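Local coordinates for protein tryptophanyl-tRNA synthetase (Cryptosporidium parvum Iowa II, PDB 3HV0) that probably charges tRNA(Trp) with L-tryptophan at the expense of ATP, as a class I aminoacyl-tRNA synthetase whose catalytic region and C-terminal helices make up this chain, at residues A[48-56]-A[321-330]. Sequence-based numbering, arbitrary orientation.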
loop_
_atom_site.group_PDB
_atom_site.type_symbol
_atom_site.label_atom_id
_atom_site.label_comp_id
_atom_site.label_asym_id
_atom_site.label_seq_id
_atom_site.Cartn_x
_atom_site.Cartn_y
_atom_site.Cartn_z
ATOM N N HIS A 48 17.214 -7.158 32.958
ATOM C CA HIS A 48 15.811 -7.428 33.140
ATOM C C HIS A 48 15.625 -8.922 33.299
ATOM O O HIS A 48 16.294 -9.707 32.627
ATOM C CB HIS A 48 15.019 -6.938 31.951
ATOM C CG HIS A 48 13.559 -6.812 32.213
ATOM N ND1 HIS A 48 12.675 -7.848 32.013
ATOM C CD2 HIS A 48 12.821 -5.766 32.649
ATOM C CE1 HIS A 48 11.450 -7.442 32.297
ATOM N NE2 HIS A 48 11.512 -6.183 32.693
ATOM N N HIS A 49 14.728 -9.315 34.197
ATOM C CA HIS A 49 14.513 -10.729 34.472
ATOM C C HIS A 49 13.993 -11.565 33.277
ATOM O O HIS A 49 14.211 -12.769 33.265
ATOM C CB HIS A 49 13.649 -10.935 35.738
ATOM C CG HIS A 49 12.278 -10.340 35.651
ATOM N ND1 HIS A 49 12.023 -9.013 35.921
ATOM C CD2 HIS A 49 11.086 -10.895 35.328
ATOM C CE1 HIS A 49 10.734 -8.776 35.766
ATOM N NE2 HIS A 49 10.145 -9.903 35.411
ATOM N N PHE A 50 13.370 -10.974 32.255
ATOM C CA PHE A 50 13.018 -11.793 31.075
ATOM C C PHE A 50 14.244 -12.442 30.421
ATOM O O PHE A 50 14.114 -13.358 29.598
ATOM C CB PHE A 50 12.236 -11.012 30.003
ATOM C CG PHE A 50 10.893 -10.509 30.461
ATOM C CD1 PHE A 50 10.223 -11.083 31.540
ATOM C CD2 PHE A 50 10.293 -9.451 29.817
ATOM C CE1 PHE A 50 9.011 -10.592 31.953
ATOM C CE2 PHE A 50 9.070 -8.980 30.229
ATOM C CZ PHE A 50 8.435 -9.546 31.297
ATOM N N PHE A 51 15.427 -11.953 30.758
ATOM C CA PHE A 51 16.639 -12.559 30.273
ATOM C C PHE A 51 16.919 -13.799 31.102
ATOM O O PHE A 51 16.951 -14.909 30.563
ATOM C CB PHE A 51 17.806 -11.593 30.392
ATOM C CG PHE A 51 17.890 -10.558 29.283
ATOM C CD1 PHE A 51 18.194 -10.935 27.983
ATOM C CD2 PHE A 51 17.756 -9.201 29.565
ATOM C CE1 PHE A 51 18.337 -9.998 27.002
ATOM C CE2 PHE A 51 17.900 -8.263 28.579
ATOM C CZ PHE A 51 18.192 -8.661 27.303
ATOM N N ARG A 52 17.085 -13.604 32.414
ATOM C CA ARG A 52 17.379 -14.690 33.362
ATOM C C ARG A 52 16.418 -15.873 33.241
ATOM O O ARG A 52 16.834 -17.022 33.315
ATOM C CB ARG A 52 17.347 -14.186 34.819
ATOM C CG ARG A 52 18.094 -12.867 35.059
ATOM C CD ARG A 52 18.459 -12.658 36.540
ATOM N NE ARG A 52 17.280 -12.589 37.412
ATOM C CZ ARG A 52 16.554 -11.492 37.670
ATOM N NH1 ARG A 52 16.843 -10.309 37.119
ATOM N NH2 ARG A 52 15.512 -11.582 38.500
ATOM N N ARG A 53 15.137 -15.591 33.052
ATOM C CA ARG A 53 14.117 -16.636 33.053
ATOM C C ARG A 53 13.922 -17.245 31.655
ATOM O O ARG A 53 13.062 -18.099 31.471
ATOM C CB ARG A 53 12.775 -16.075 33.561
ATOM C CG ARG A 53 12.826 -15.179 34.803
ATOM C CD ARG A 53 12.771 -15.961 36.072
ATOM N NE ARG A 53 12.964 -15.135 37.275
ATOM C CZ ARG A 53 12.012 -14.420 37.878
ATOM N NH1 ARG A 53 10.761 -14.379 37.390
ATOM N NH2 ARG A 53 12.318 -13.733 38.972
ATOM N N ASN A 54 14.705 -16.787 30.680
ATOM C CA ASN A 54 14.599 -17.226 29.261
ATOM C C ASN A 54 13.203 -17.028 28.653
ATOM O O ASN A 54 12.686 -17.879 27.926
ATOM C CB ASN A 54 15.074 -18.685 29.081
ATOM C CG ASN A 54 16.476 -18.925 29.650
ATOM O OD1 ASN A 54 17.425 -18.218 29.328
ATOM N ND2 ASN A 54 16.599 -19.922 30.509
ATOM N N ILE A 55 12.612 -15.882 28.956
ATOM C CA ILE A 55 11.336 -15.471 28.391
ATOM C C ILE A 55 11.633 -14.812 27.054
ATOM O O ILE A 55 10.939 -15.048 26.078
ATOM C CB ILE A 55 10.587 -14.446 29.296
ATOM C CG1 ILE A 55 10.330 -15.005 30.697
ATOM C CG2 ILE A 55 9.263 -14.014 28.637
ATOM C CD1 ILE A 55 9.191 -15.982 30.791
ATOM N N PHE A 56 12.630 -13.935 27.047
ATOM C CA PHE A 56 13.321 -13.553 25.825
ATOM C C PHE A 56 14.537 -14.453 25.769
ATOM O O PHE A 56 15.511 -14.249 26.514
ATOM C CB PHE A 56 13.718 -12.072 25.819
ATOM C CG PHE A 56 12.632 -11.162 25.342
ATOM C CD1 PHE A 56 11.692 -10.652 26.226
ATOM C CD2 PHE A 56 12.511 -10.855 23.994
ATOM C CE1 PHE A 56 10.666 -9.828 25.767
ATOM C CE2 PHE A 56 11.499 -10.032 23.538
ATOM C CZ PHE A 56 10.579 -9.511 24.426
ATOM N N ARG A 321 6.090 -16.797 36.559
ATOM C CA ARG A 321 7.478 -16.656 36.106
ATOM C C ARG A 321 7.708 -15.328 35.375
ATOM O O ARG A 321 8.770 -14.722 35.514
ATOM C CB ARG A 321 7.875 -17.842 35.223
ATOM C CG ARG A 321 7.926 -19.153 35.994
ATOM C CD ARG A 321 8.382 -20.325 35.158
ATOM N NE ARG A 321 9.832 -20.325 34.986
ATOM C CZ ARG A 321 10.478 -19.872 33.913
ATOM N NH1 ARG A 321 9.815 -19.371 32.873
ATOM N NH2 ARG A 321 11.806 -19.926 33.877
ATOM N N PHE A 322 6.697 -14.882 34.630
ATOM C CA PHE A 322 6.735 -13.616 33.902
ATOM C C PHE A 322 6.551 -12.452 34.863
ATOM O O PHE A 322 7.192 -11.413 34.715
ATOM C CB PHE A 322 5.618 -13.540 32.843
ATOM C CG PHE A 322 5.811 -14.470 31.676
ATOM C CD1 PHE A 322 5.736 -15.844 31.842
ATOM C CD2 PHE A 322 6.030 -13.977 30.409
ATOM C CE1 PHE A 322 5.901 -16.714 30.775
ATOM C CE2 PHE A 322 6.192 -14.848 29.326
ATOM C CZ PHE A 322 6.128 -16.220 29.517
ATOM N N LEU A 323 5.663 -12.628 35.842
ATOM C CA LEU A 323 5.217 -11.529 36.705
ATOM C C LEU A 323 6.099 -11.296 37.940
ATOM O O LEU A 323 6.433 -10.154 38.257
ATOM C CB LEU A 323 3.761 -11.753 37.142
ATOM C CG LEU A 323 2.676 -11.241 36.188
ATOM C CD1 LEU A 323 2.874 -11.727 34.770
ATOM C CD2 LEU A 323 1.311 -11.670 36.693
ATOM N N MET A 324 6.476 -12.363 38.639
ATOM C CA MET A 324 7.072 -12.205 39.970
ATOM C C MET A 324 8.497 -11.666 39.948
ATOM O O MET A 324 9.433 -12.380 39.613
ATOM C CB MET A 324 7.009 -13.506 40.779
ATOM C CG MET A 324 5.702 -13.683 41.545
ATOM S SD MET A 324 5.924 -14.570 43.076
ATOM C CE MET A 324 6.883 -15.962 42.501
ATOM N N GLU A 325 8.644 -10.403 40.336
ATOM C CA GLU A 325 9.962 -9.769 40.458
ATOM C C GLU A 325 10.779 -10.295 41.650
ATOM O O GLU A 325 11.969 -9.998 41.758
ATOM C CB GLU A 325 9.812 -8.239 40.547
ATOM C CG GLU A 325 9.594 -7.577 39.184
ATOM C CD GLU A 325 8.491 -6.520 39.177
ATOM O OE1 GLU A 325 8.430 -5.687 40.111
ATOM O OE2 GLU A 325 7.681 -6.524 38.221
ATOM N N ASP A 326 10.148 -11.064 42.538
ATOM C CA ASP A 326 10.844 -11.654 43.678
ATOM C C ASP A 326 11.293 -13.079 43.343
ATOM O O ASP A 326 10.462 -13.979 43.206
ATOM C CB ASP A 326 9.930 -11.656 44.910
ATOM C CG ASP A 326 10.701 -11.764 46.224
ATOM O OD1 ASP A 326 10.469 -10.906 47.104
ATOM O OD2 ASP A 326 11.529 -12.696 46.385
ATOM N N ASP A 327 12.603 -13.278 43.210
ATOM C CA ASP A 327 13.160 -14.598 42.884
ATOM C C ASP A 327 12.914 -15.594 44.009
ATOM O O ASP A 327 12.407 -16.694 43.780
ATOM C CB ASP A 327 14.675 -14.518 42.625
ATOM C CG ASP A 327 15.020 -13.998 41.238
ATOM O OD1 ASP A 327 15.964 -13.186 41.139
ATOM O OD2 ASP A 327 14.368 -14.395 40.243
ATOM N N GLU A 328 13.280 -15.193 45.225
ATOM C CA GLU A 328 13.232 -16.076 46.392
ATOM C C GLU A 328 11.838 -16.650 46.630
ATOM O O GLU A 328 11.700 -17.814 47.012
ATOM C CB GLU A 328 13.711 -15.333 47.644
ATOM N N LYS A 329 10.812 -15.833 46.408
ATOM C CA LYS A 329 9.432 -16.313 46.483
ATOM C C LYS A 329 9.179 -17.400 45.441
ATOM O O LYS A 329 8.651 -18.472 45.759
ATOM C CB LYS A 329 8.428 -15.177 46.251
ATOM C CG LYS A 329 8.160 -14.296 47.463
ATOM C CD LYS A 329 6.653 -14.079 47.671
ATOM C CE LYS A 329 6.284 -12.603 47.840
ATOM N NZ LYS A 329 6.283 -11.873 46.541
ATOM N N LEU A 330 9.570 -17.105 44.202
ATOM C CA LEU A 330 9.274 -17.961 43.056
ATOM C C LEU A 330 9.841 -19.367 43.221
ATOM O O LEU A 330 9.104 -20.340 43.092
ATOM C CB LEU A 330 9.773 -17.310 41.756
ATOM C CG LEU A 330 8.931 -17.609 40.515
ATOM C CD1 LEU A 330 8.749 -16.374 39.685
ATOM C CD2 LEU A 330 9.571 -18.691 39.686
#
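Met324 O is gripped end-on by both terminal nitrogens of Arg53, NH1 and NH2, each at 3.3 Å, and the oxygen lies in the guanidinium plane. NH1 also makes a weak, bent bond to Arg321 O (2.8 Å), so one arginine ties together a carbonyl of the last turn of helix 315-323 and the one just beyond the helix end, where the positive charge of Arg53 would probably suit the helix dipole. A bend at chi2 (-86°) turns the Arg53 chain toward this end. Its NH2 also forms a salt bridge to Asp327 OD2, which it meets from above the carboxylate plane. Arg52 NH2 makes a second salt bridge, its hydrogen bond weak, to Asp327 OD1 (3.1 Å), with the guanidinium and carboxylate planes 83° apart. In return, Arg321 NH2 donates to Arg53 O (3.3 Å). The imidazole of His49 points its edge at Phe322 O, giving a weak NE2 bond of 3.4 Å. On the apolar side, Ile55 CD1 sits over the face of the Phe322 ring, 3.3 Å from its centroid, a CH-pi contact; Val94 of helix 93-106 touches both side chains. Arginine bonds to carbonyls at and just past a helix C-terminus, with the Arg52-Arg53-Asp327 salt-bridge network, thus join short helix 49-52, beside the Rossmann-like catalytic sheet of this class I synthetase, to the turn between C-terminal helices 315-323 and 327-339.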